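Local atomic coordinates of telomeric DNA-binding factor trf1 (Schizosaccharomyces pombe, PDB entry 6K5S), a protein that probably binds telomeric DNA and is represented here by its all-helical domain of the telomere repeat binding factor family. Residues 48-53 / 96-101; 11-16 / 79-84; 134-139 / 200-205. All blocks are in the same frame, centred on the assembly; numbering follows the deposited sequence.

How the interactions relate
Three largely apolar contacts illustrate how an all-helical fold changes its packing with depth and with the partner it joins. Interaction 1, a buried contact, sets helix 41-60 against the loop after helix 76-94 and meets it through thioether, methyl and ring carbon. Interaction 2, partly buried, holds that same helix 76-94 against helix 10-24, where a glycine lets one methyl reach the backbone. The two touch, Phe53 CE1 lying 4.1 Å from Leu13 CD1, and both border the second subunit. Interaction 3, also partly buried, joins helix 122-141 to a short helical segment through Tyr136, Ile137 and Leu202, with exposed Asn203 at its edge; its nearest atoms stay about 7 Å from interaction 1 and about 20 Å from interaction 2.

Interaction 1. Residues 48-53 / 96-101; sequences KVMNMF and GALQIG
The S-methyl group of Met50 bridges Ala97 and Leu98, packing helix 41-60 of this all-helical domain against the loop just beyond a Schellman motif. Gly96, with its positive phi, ends helix 76-94 in that motif, and Ala97 and Leu98, the next two residues, meet the methionine. Met50 buries the largest area in the contact. Its chain leaves beside the backbone N and then bends twice, at chi2 (-58°) and chi3 (-46°), which folds it so that the terminal methyl points to the loop. Met50 CE consequently sits 3.9 Å from Ala97 CB, while Met50 SD lies 4.0 Å from the same Ala97 CB. On Leu98, CD2 makes the nearest approach to the methionine: it is 3.8 Å from Met50 CE, and the two side chains meet at a slant. The contact is wholly apolar, whereas the backbone of the loop finds its polar partner nearby, Ala97 O accepting a hydrogen bond from Arg54. Ile20 of helix 10-24 also packs on Met50, and Ile89 of helix 76-94 on Leu98, closing a small core of three helices. The other leucine branch completes the contact, Leu98 CD1 approaching the Phe53 ring at its edge, close to the ring plane, 4.2 Å from Phe53 CE2.

Interaction 2. Residues 11-16 / 79-84; sequences PTLGNL and RSTTRR
Thr81 lays its methyl group against Gly14, a helix-to-helix contact in which glycine admits a side chain right up to the backbone of its neighbour. Helices 10-24 and 76-94 run in roughly the same direction here, their local axes 37° apart and 8.9 Å at closest approach, and the CA atoms of Gly14 and Thr81 come within 5.3 Å. The first torsion of Thr81 (chi1 -63°) sorts its two branches. CG2 stands anti to the backbone N and reaches across, 3.5 Å from Gly14 N, while OG1 is turned back along its own helix to bond Ser77 O. The hydroxyl is thus satisfied one turn earlier, and the nearest Thr81 atom to Gly14 is its methyl. Leu13 flanks the same methyl. With CG swung anti to the backbone N, Leu13 CD2 lies 4.0 Å from Thr81 CG2, CB and CG pack on that methyl too, and Leu13 CD2 continues to Thr82 CG2 at 4.3 Å. Leu13 also meets Tyr60 of helix 41-60, and Thr12 and Asn15 of helix 10-24 adjoin the second subunit. Thr82, whose CB bond points away from the contact, also uses its hydroxyl within its own helix: Thr82 OG1 donates to Arg79 O at 3.1 Å, tilted 29° from the carbonyl plane, on the same face from which Arg83 N arrives.

Interaction 3. Residues 134-139 / 200-205; sequences QAYISA and EALNEV
Ile137 on helix 122-141 faces Asn203 across a CA separation of 6.6 Å, the nearest pair of CA atoms between a regular helical turn and a much shorter one. Residues 134-139 keep the usual i to i+4 ladder, with Ser138 N bonded to Gln134 O and Ala139 N to Ala135 O. In the partner, a 3-10 segment at Glu200 and Ala201 leads into a short helical segment, and Ala201 O accepts from Val205 N at 3.2 Å, with a weak bond from Glu204 N. Here a long helix packs against a short helical connection that precedes the C-terminal helix 208-222.

Ile137 buries the most surface and divides its branches between two neighbours. CG1, with CD1 beyond it, runs over Leu202: Ile137 CG1 is 4.1 Å from Leu202 CB, and Ile137 CD1 rests 3.9 Å from Leu202 O. Ile137 CG2 turns to the other neighbour and meets Asn203 CB at 4.0 Å, the two side chains crossing at about a right angle. Leu202 also extends to Tyr136, where its CD1 methyl lies in the plane of the ring, at the edge, 3.7 Å from Tyr136 CE2. The ring is carried there by a first torsion that sets CG anti to the backbone N (chi1 170°), and its hydroxyl is hydrogen-bonded to Gln199 OE1, which precedes residues 200-205. Ile150 and Leu151 of helix 147-154 pack on the same tyrosine, and Phe196 on Leu202.

Between the two segments themselves the chemistry is almost all carbon, with one methyl against a carbonyl oxygen, from the buried tyrosine and leucine outward to the exposed Asn203. Directional bonds are left to Tyr136 with Gln199 and Gln134 with Tyr206 O, tying helix 122-141 to the residues that flank 200-205 in sequence.

Interaction 1. Residues 48-53 / 96-101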
loop_
_atom_site.group_PDB
_atom_site.type_symbol
_atom_site.label_atom_id
_atom_site.label_comp_id
_atom_site.label_asym_id
_atom_site.label_seq_id
_atom_site.Cartn_x
_atom_site.Cartn_y
_atom_site.Cartn_z
ATOM N N LYS A 48 -6.263 -1.930 -9.223
ATOM C CA LYS A 48 -4.955 -1.968 -8.569
ATOM C C LYS A 48 -5.031 -1.464 -7.125
ATOM O O LYS A 48 -4.381 -2.017 -6.226
ATOM C CB LYS A 48 -3.943 -1.159 -9.373
ATOM C CG LYS A 48 -3.774 -1.662 -10.815
ATOM C CD LYS A 48 -2.755 -0.819 -11.547
ATOM C CE LYS A 48 -2.284 -1.495 -12.811
ATOM N NZ LYS A 48 -3.377 -1.578 -13.801
ATOM N N VAL A 49 -5.788 -0.394 -6.894
ATOM C CA VAL A 49 -6.014 0.087 -5.529
ATOM C C VAL A 49 -6.670 -0.999 -4.682
ATOM O O VAL A 49 -6.251 -1.258 -3.545
ATOM C CB VAL A 49 -6.854 1.375 -5.550
ATOM C CG1 VAL A 49 -7.342 1.713 -4.157
ATOM C CG2 VAL A 49 -6.004 2.520 -6.117
ATOM N N MET A 50 -7.694 -1.667 -5.223
ATOM C CA MET A 50 -8.372 -2.709 -4.445
ATOM C C MET A 50 -7.455 -3.884 -4.144
ATOM O O MET A 50 -7.545 -4.487 -3.065
ATOM C CB MET A 50 -9.628 -3.211 -5.160
ATOM C CG MET A 50 -10.816 -2.254 -5.010
ATOM S SD MET A 50 -11.377 -1.845 -3.322
ATOM C CE MET A 50 -11.416 -3.467 -2.563
ATOM N N ASN A 51 -6.584 -4.244 -5.093
ATOM C CA ASN A 51 -5.643 -5.337 -4.855
ATOM C C ASN A 51 -4.656 -4.988 -3.751
ATOM O O ASN A 51 -4.305 -5.841 -2.924
ATOM C CB ASN A 51 -4.891 -5.686 -6.138
ATOM C CG ASN A 51 -5.760 -6.442 -7.129
ATOM O OD1 ASN A 51 -6.818 -6.959 -6.770
ATOM N ND2 ASN A 51 -5.311 -6.516 -8.380
ATOM N N MET A 52 -4.182 -3.742 -3.723
ATOM C CA MET A 52 -3.315 -3.347 -2.617
ATOM C C MET A 52 -4.111 -3.300 -1.321
ATOM O O MET A 52 -3.607 -3.708 -0.268
ATOM C CB MET A 52 -2.640 -2.000 -2.900
ATOM C CG MET A 52 -1.377 -2.084 -3.837
ATOM S SD MET A 52 -0.683 -0.441 -4.253
ATOM C CE MET A 52 -2.097 0.247 -5.043
ATOM N N PHE A 53 -5.364 -2.845 -1.389
ATOM C CA PHE A 53 -6.169 -2.728 -0.179
ATOM C C PHE A 53 -6.430 -4.100 0.431
ATOM O O PHE A 53 -6.265 -4.295 1.635
ATOM C CB PHE A 53 -7.480 -2.008 -0.464
ATOM C CG PHE A 53 -8.288 -1.703 0.777
ATOM C CD1 PHE A 53 -7.810 -0.805 1.728
ATOM C CD2 PHE A 53 -9.510 -2.314 0.997
ATOM C CE1 PHE A 53 -8.555 -0.518 2.867
ATOM C CE2 PHE A 53 -10.248 -2.046 2.130
ATOM C CZ PHE A 53 -9.764 -1.137 3.071
ATOM N N GLY A 96 -19.559 -4.567 -4.116
ATOM C CA GLY A 96 -19.102 -5.847 -4.619
ATOM C C GLY A 96 -17.609 -5.999 -4.792
ATOM O O GLY A 96 -17.158 -7.084 -5.190
ATOM N N ALA A 97 -16.825 -4.956 -4.489
ATOM C CA ALA A 97 -15.370 -5.049 -4.584
ATOM C C ALA A 97 -14.787 -5.963 -3.511
ATOM O O ALA A 97 -13.695 -6.508 -3.687
ATOM C CB ALA A 97 -14.766 -3.647 -4.498
ATOM N N LEU A 98 -15.482 -6.136 -2.396
ATOM C CA LEU A 98 -15.100 -7.089 -1.371
ATOM C C LEU A 98 -16.279 -8.014 -1.137
ATOM O O LEU A 98 -17.432 -7.609 -1.311
ATOM C CB LEU A 98 -14.720 -6.400 -0.056
ATOM C CG LEU A 98 -13.437 -5.566 0.003
ATOM C CD1 LEU A 98 -13.306 -4.876 1.375
ATOM C CD2 LEU A 98 -12.229 -6.459 -0.293
ATOM N N GLN A 99 -15.965 -9.244 -0.731
ATOM C CA GLN A 99 -16.934 -10.320 -0.526
ATOM C C GLN A 99 -17.226 -10.427 0.968
ATOM O O GLN A 99 -16.612 -11.216 1.691
ATOM C CB GLN A 99 -16.406 -11.639 -1.087
ATOM C CG GLN A 99 -16.450 -11.701 -2.611
ATOM C CD GLN A 99 -17.827 -11.372 -3.159
ATOM O OE1 GLN A 99 -18.044 -10.293 -3.722
ATOM N NE2 GLN A 99 -18.772 -12.298 -2.990
ATOM N N ILE A 100 -18.189 -9.637 1.427
ATOM C CA ILE A 100 -18.600 -9.633 2.823
ATOM C C ILE A 100 -20.116 -9.782 2.853
ATOM O O ILE A 100 -20.841 -8.957 2.291
ATOM C CB ILE A 100 -18.126 -8.361 3.553
ATOM C CG1 ILE A 100 -16.599 -8.279 3.439
ATOM C CG2 ILE A 100 -18.568 -8.372 5.010
ATOM C CD1 ILE A 100 -15.956 -7.065 4.082
ATOM N N GLY A 101 -20.583 -10.856 3.460
ATOM C CA GLY A 101 -21.990 -11.182 3.396
ATOM C C GLY A 101 -22.834 -10.221 4.206
ATOM O O GLY A 101 -22.350 -9.498 5.078
#

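Interaction 2. Residues 11-16 / 79-84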
loop_
_atom_site.group_PDB
_atom_site.type_symbol
_atom_site.label_atom_id
_atom_site.label_comp_id
_atom_site.label_asym_id
_atom_site.label_seq_id
_atom_site.Cartn_x
_atom_site.Cartn_y
_atom_site.Cartn_z
ATOM N N PRO A 11 -0.146 4.683 7.517
ATOM C CA PRO A 11 -0.305 5.614 6.370
ATOM C C PRO A 11 -0.825 4.954 5.094
ATOM O O PRO A 11 -1.628 5.563 4.376
ATOM C CB PRO A 11 1.108 6.181 6.201
ATOM C CG PRO A 11 1.667 6.168 7.601
ATOM C CD PRO A 11 1.164 4.858 8.176
ATOM N N THR A 12 -0.413 3.726 4.798
ATOM C CA THR A 12 -0.921 3.022 3.618
ATOM C C THR A 12 -2.393 2.651 3.791
ATOM O O THR A 12 -3.222 2.894 2.902
ATOM C CB THR A 12 -0.087 1.753 3.361
ATOM O OG1 THR A 12 1.241 2.098 2.928
ATOM C CG2 THR A 12 -0.758 0.875 2.305
ATOM N N LEU A 13 -2.731 2.034 4.934
ATOM C CA LEU A 13 -4.120 1.748 5.251
ATOM C C LEU A 13 -4.976 2.991 5.059
ATOM O O LEU A 13 -6.016 2.937 4.407
ATOM C CB LEU A 13 -4.247 1.230 6.696
ATOM C CG LEU A 13 -5.672 0.781 7.062
ATOM C CD1 LEU A 13 -6.119 -0.373 6.169
ATOM C CD2 LEU A 13 -5.748 0.343 8.534
ATOM N N GLY A 14 -4.526 4.126 5.601
ATOM C CA GLY A 14 -5.291 5.357 5.473
ATOM C C GLY A 14 -5.392 5.859 4.043
ATOM O O GLY A 14 -6.468 6.277 3.596
ATOM N N ASN A 15 -4.277 5.835 3.303
ATOM C CA ASN A 15 -4.289 6.356 1.939
ATOM C C ASN A 15 -5.205 5.521 1.038
ATOM O O ASN A 15 -6.047 6.055 0.302
ATOM C CB ASN A 15 -2.858 6.365 1.413
ATOM C CG ASN A 15 -2.737 6.928 0.015
ATOM O OD1 ASN A 15 -3.298 7.980 -0.323
ATOM N ND2 ASN A 15 -1.937 6.267 -0.789
ATOM N N LEU A 16 -5.074 4.205 1.107
ATOM C CA LEU A 16 -5.903 3.345 0.268
ATOM C C LEU A 16 -7.366 3.456 0.658
ATOM O O LEU A 16 -8.243 3.417 -0.209
ATOM C CB LEU A 16 -5.419 1.885 0.360
ATOM C CG LEU A 16 -3.986 1.618 -0.130
ATOM C CD1 LEU A 16 -3.551 0.158 0.169
ATOM C CD2 LEU A 16 -3.884 1.896 -1.607
ATOM N N ARG A 79 -6.477 4.888 15.458
ATOM C CA ARG A 79 -7.893 4.575 15.574
ATOM C C ARG A 79 -8.711 5.336 14.543
ATOM O O ARG A 79 -9.664 4.788 13.974
ATOM C CB ARG A 79 -8.368 4.855 16.997
ATOM C CG ARG A 79 -7.817 3.816 17.963
ATOM C CD ARG A 79 -7.803 4.301 19.374
ATOM N NE ARG A 79 -8.999 5.080 19.642
ATOM C CZ ARG A 79 -10.143 4.544 20.039
ATOM N NH1 ARG A 79 -11.193 5.329 20.260
ATOM N NH2 ARG A 79 -10.223 3.224 20.222
ATOM N N SER A 80 -8.334 6.580 14.248
ATOM C CA SER A 80 -9.027 7.319 13.193
ATOM C C SER A 80 -8.851 6.634 11.844
ATOM O O SER A 80 -9.782 6.589 11.024
ATOM C CB SER A 80 -8.504 8.750 13.145
ATOM O OG SER A 80 -8.996 9.436 12.015
ATOM N N THR A 81 -7.664 6.074 11.607
ATOM C CA THR A 81 -7.404 5.367 10.355
ATOM C C THR A 81 -8.177 4.059 10.279
ATOM O O THR A 81 -8.682 3.699 9.213
ATOM C CB THR A 81 -5.907 5.093 10.194
ATOM O OG1 THR A 81 -5.219 6.337 10.125
ATOM C CG2 THR A 81 -5.631 4.337 8.934
ATOM N N THR A 82 -8.258 3.303 11.380
ATOM C CA THR A 82 -9.018 2.065 11.265
ATOM C C THR A 82 -10.500 2.357 11.090
ATOM O O THR A 82 -11.201 1.602 10.401
ATOM C CB THR A 82 -8.787 1.129 12.460
ATOM O OG1 THR A 82 -9.120 1.790 13.682
ATOM C CG2 THR A 82 -7.349 0.666 12.491
ATOM N N ARG A 83 -10.985 3.471 11.646
ATOM C CA ARG A 83 -12.393 3.826 11.442
ATOM C C ARG A 83 -12.680 4.131 9.976
ATOM O O ARG A 83 -13.693 3.674 9.423
ATOM C CB ARG A 83 -12.790 5.012 12.321
ATOM C CG ARG A 83 -12.987 4.631 13.771
ATOM C CD ARG A 83 -13.577 5.790 14.553
ATOM N NE ARG A 83 -12.803 7.015 14.428
ATOM C CZ ARG A 83 -12.061 7.524 15.408
ATOM N NH1 ARG A 83 -11.995 6.900 16.574
ATOM N NH2 ARG A 83 -11.395 8.655 15.222
ATOM N N ARG A 84 -11.793 4.909 9.341
ATOM C CA ARG A 84 -11.868 5.152 7.904
ATOM C C ARG A 84 -11.802 3.852 7.122
ATOM O O ARG A 84 -12.555 3.666 6.154
ATOM C CB ARG A 84 -10.735 6.086 7.460
ATOM C CG ARG A 84 -10.803 7.505 8.048
ATOM C CD ARG A 84 -10.842 8.597 6.958
ATOM N NE ARG A 84 -10.932 9.938 7.549
ATOM C CZ ARG A 84 -10.005 10.878 7.414
ATOM N NH1 ARG A 84 -8.912 10.637 6.696
ATOM N NH2 ARG A 84 -10.168 12.064 7.996
#

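Interaction 3. Residues 134-139 / 200-205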
loop_
_atom_site.group_PDB
_atom_site.type_symbol
_atom_site.label_atom_id
_atom_site.label_comp_id
_atom_site.label_asym_id
_atom_site.label_seq_id
_atom_site.Cartn_x
_atom_site.Cartn_y
_atom_site.Cartn_z
ATOM N N GLN A 134 -32.404 -4.946 3.129
ATOM C CA GLN A 134 -31.679 -5.589 2.035
ATOM C C GLN A 134 -31.093 -6.932 2.459
ATOM O O GLN A 134 -31.056 -7.873 1.655
ATOM C CB GLN A 134 -30.569 -4.674 1.497
ATOM C CG GLN A 134 -31.085 -3.371 0.825
ATOM C CD GLN A 134 -32.127 -3.638 -0.270
ATOM O OE1 GLN A 134 -31.930 -4.506 -1.119
ATOM N NE2 GLN A 134 -33.221 -2.883 -0.253
ATOM N N ALA A 135 -30.598 -7.046 3.698
ATOM C CA ALA A 135 -30.125 -8.357 4.144
ATOM C C ALA A 135 -31.257 -9.378 4.105
ATOM O O ALA A 135 -31.052 -10.529 3.706
ATOM C CB ALA A 135 -29.528 -8.275 5.548
ATOM N N TYR A 136 -32.455 -8.971 4.540
ATOM C CA TYR A 136 -33.601 -9.862 4.504
ATOM C C TYR A 136 -33.918 -10.280 3.072
ATOM O O TYR A 136 -34.111 -11.470 2.792
ATOM C CB TYR A 136 -34.813 -9.186 5.173
ATOM C CG TYR A 136 -36.118 -9.938 4.976
ATOM C CD1 TYR A 136 -36.334 -11.168 5.608
ATOM C CD2 TYR A 136 -37.133 -9.427 4.156
ATOM C CE1 TYR A 136 -37.528 -11.876 5.433
ATOM C CE2 TYR A 136 -38.325 -10.127 3.963
ATOM C CZ TYR A 136 -38.520 -11.354 4.626
ATOM O OH TYR A 136 -39.692 -12.062 4.469
ATOM N N ILE A 137 -33.946 -9.315 2.151
ATOM C CA ILE A 137 -34.307 -9.600 0.763
ATOM C C ILE A 137 -33.278 -10.516 0.123
ATOM O O ILE A 137 -33.626 -11.471 -0.581
ATOM C CB ILE A 137 -34.457 -8.283 -0.015
ATOM C CG1 ILE A 137 -35.735 -7.571 0.451
ATOM C CG2 ILE A 137 -34.440 -8.555 -1.523
ATOM C CD1 ILE A 137 -35.800 -6.092 0.035
ATOM N N SER A 138 -32.000 -10.261 0.372
ATOM C CA SER A 138 -30.968 -11.153 -0.159
ATOM C C SER A 138 -31.063 -12.545 0.462
ATOM O O SER A 138 -30.954 -13.556 -0.243
ATOM C CB SER A 138 -29.576 -10.560 0.080
ATOM O OG SER A 138 -28.569 -11.496 -0.306
ATOM N N ALA A 139 -31.258 -12.619 1.779
ATOM C CA ALA A 139 -31.307 -13.926 2.427
ATOM C C ALA A 139 -32.476 -14.741 1.893
ATOM O O ALA A 139 -32.335 -15.945 1.639
ATOM C CB ALA A 139 -31.395 -13.757 3.935
ATOM N N GLU A 200 -41.662 -12.126 -3.282
ATOM C CA GLU A 200 -40.688 -11.950 -4.350
ATOM C C GLU A 200 -40.696 -10.528 -4.907
ATOM O O GLU A 200 -39.728 -10.109 -5.554
ATOM C CB GLU A 200 -40.958 -12.977 -5.448
ATOM C CG GLU A 200 -41.152 -14.421 -4.911
ATOM C CD GLU A 200 -42.621 -14.790 -4.670
ATOM O OE1 GLU A 200 -43.225 -15.439 -5.561
ATOM O OE2 GLU A 200 -43.176 -14.448 -3.592
ATOM N N ALA A 201 -41.750 -9.767 -4.650
ATOM C CA ALA A 201 -41.828 -8.385 -5.104
ATOM C C ALA A 201 -41.082 -7.412 -4.205
ATOM O O ALA A 201 -41.025 -6.218 -4.531
ATOM C CB ALA A 201 -43.292 -7.939 -5.199
ATOM N N LEU A 202 -40.530 -7.870 -3.080
ATOM C CA LEU A 202 -39.990 -6.915 -2.115
ATOM C C LEU A 202 -38.820 -6.125 -2.697
ATOM O O LEU A 202 -38.634 -4.954 -2.359
ATOM C CB LEU A 202 -39.592 -7.635 -0.827
ATOM C CG LEU A 202 -40.777 -7.754 0.147
ATOM C CD1 LEU A 202 -40.425 -8.603 1.367
ATOM C CD2 LEU A 202 -41.318 -6.390 0.573
ATOM N N ASN A 203 -38.054 -6.718 -3.604
ATOM C CA ASN A 203 -36.927 -5.973 -4.147
ATOM C C ASN A 203 -37.363 -4.870 -5.103
ATOM O O ASN A 203 -36.597 -3.933 -5.336
ATOM C CB ASN A 203 -35.965 -6.914 -4.848
ATOM C CG ASN A 203 -36.621 -7.673 -5.967
ATOM O OD1 ASN A 203 -37.703 -7.312 -6.433
ATOM N ND2 ASN A 203 -35.972 -8.741 -6.405
ATOM N N GLU A 204 -38.557 -4.966 -5.695
ATOM C CA GLU A 204 -39.067 -3.818 -6.430
ATOM C C GLU A 204 -39.533 -2.739 -5.465
ATOM O O GLU A 204 -39.339 -1.546 -5.713
ATOM C CB GLU A 204 -40.193 -4.250 -7.372
ATOM C CG GLU A 204 -39.732 -5.216 -8.462
ATOM C CD GLU A 204 -40.765 -5.401 -9.560
ATOM O OE1 GLU A 204 -40.899 -6.533 -10.087
ATOM O OE2 GLU A 204 -41.458 -4.414 -9.888
ATOM N N VAL A 205 -40.100 -3.152 -4.329
ATOM C CA VAL A 205 -40.576 -2.220 -3.311
ATOM C C VAL A 205 -39.412 -1.532 -2.594
ATOM O O VAL A 205 -39.479 -0.342 -2.261
ATOM C CB VAL A 205 -41.470 -2.989 -2.321
ATOM C CG1 VAL A 205 -41.635 -2.220 -1.077
ATOM C CG2 VAL A 205 -42.819 -3.301 -2.948
#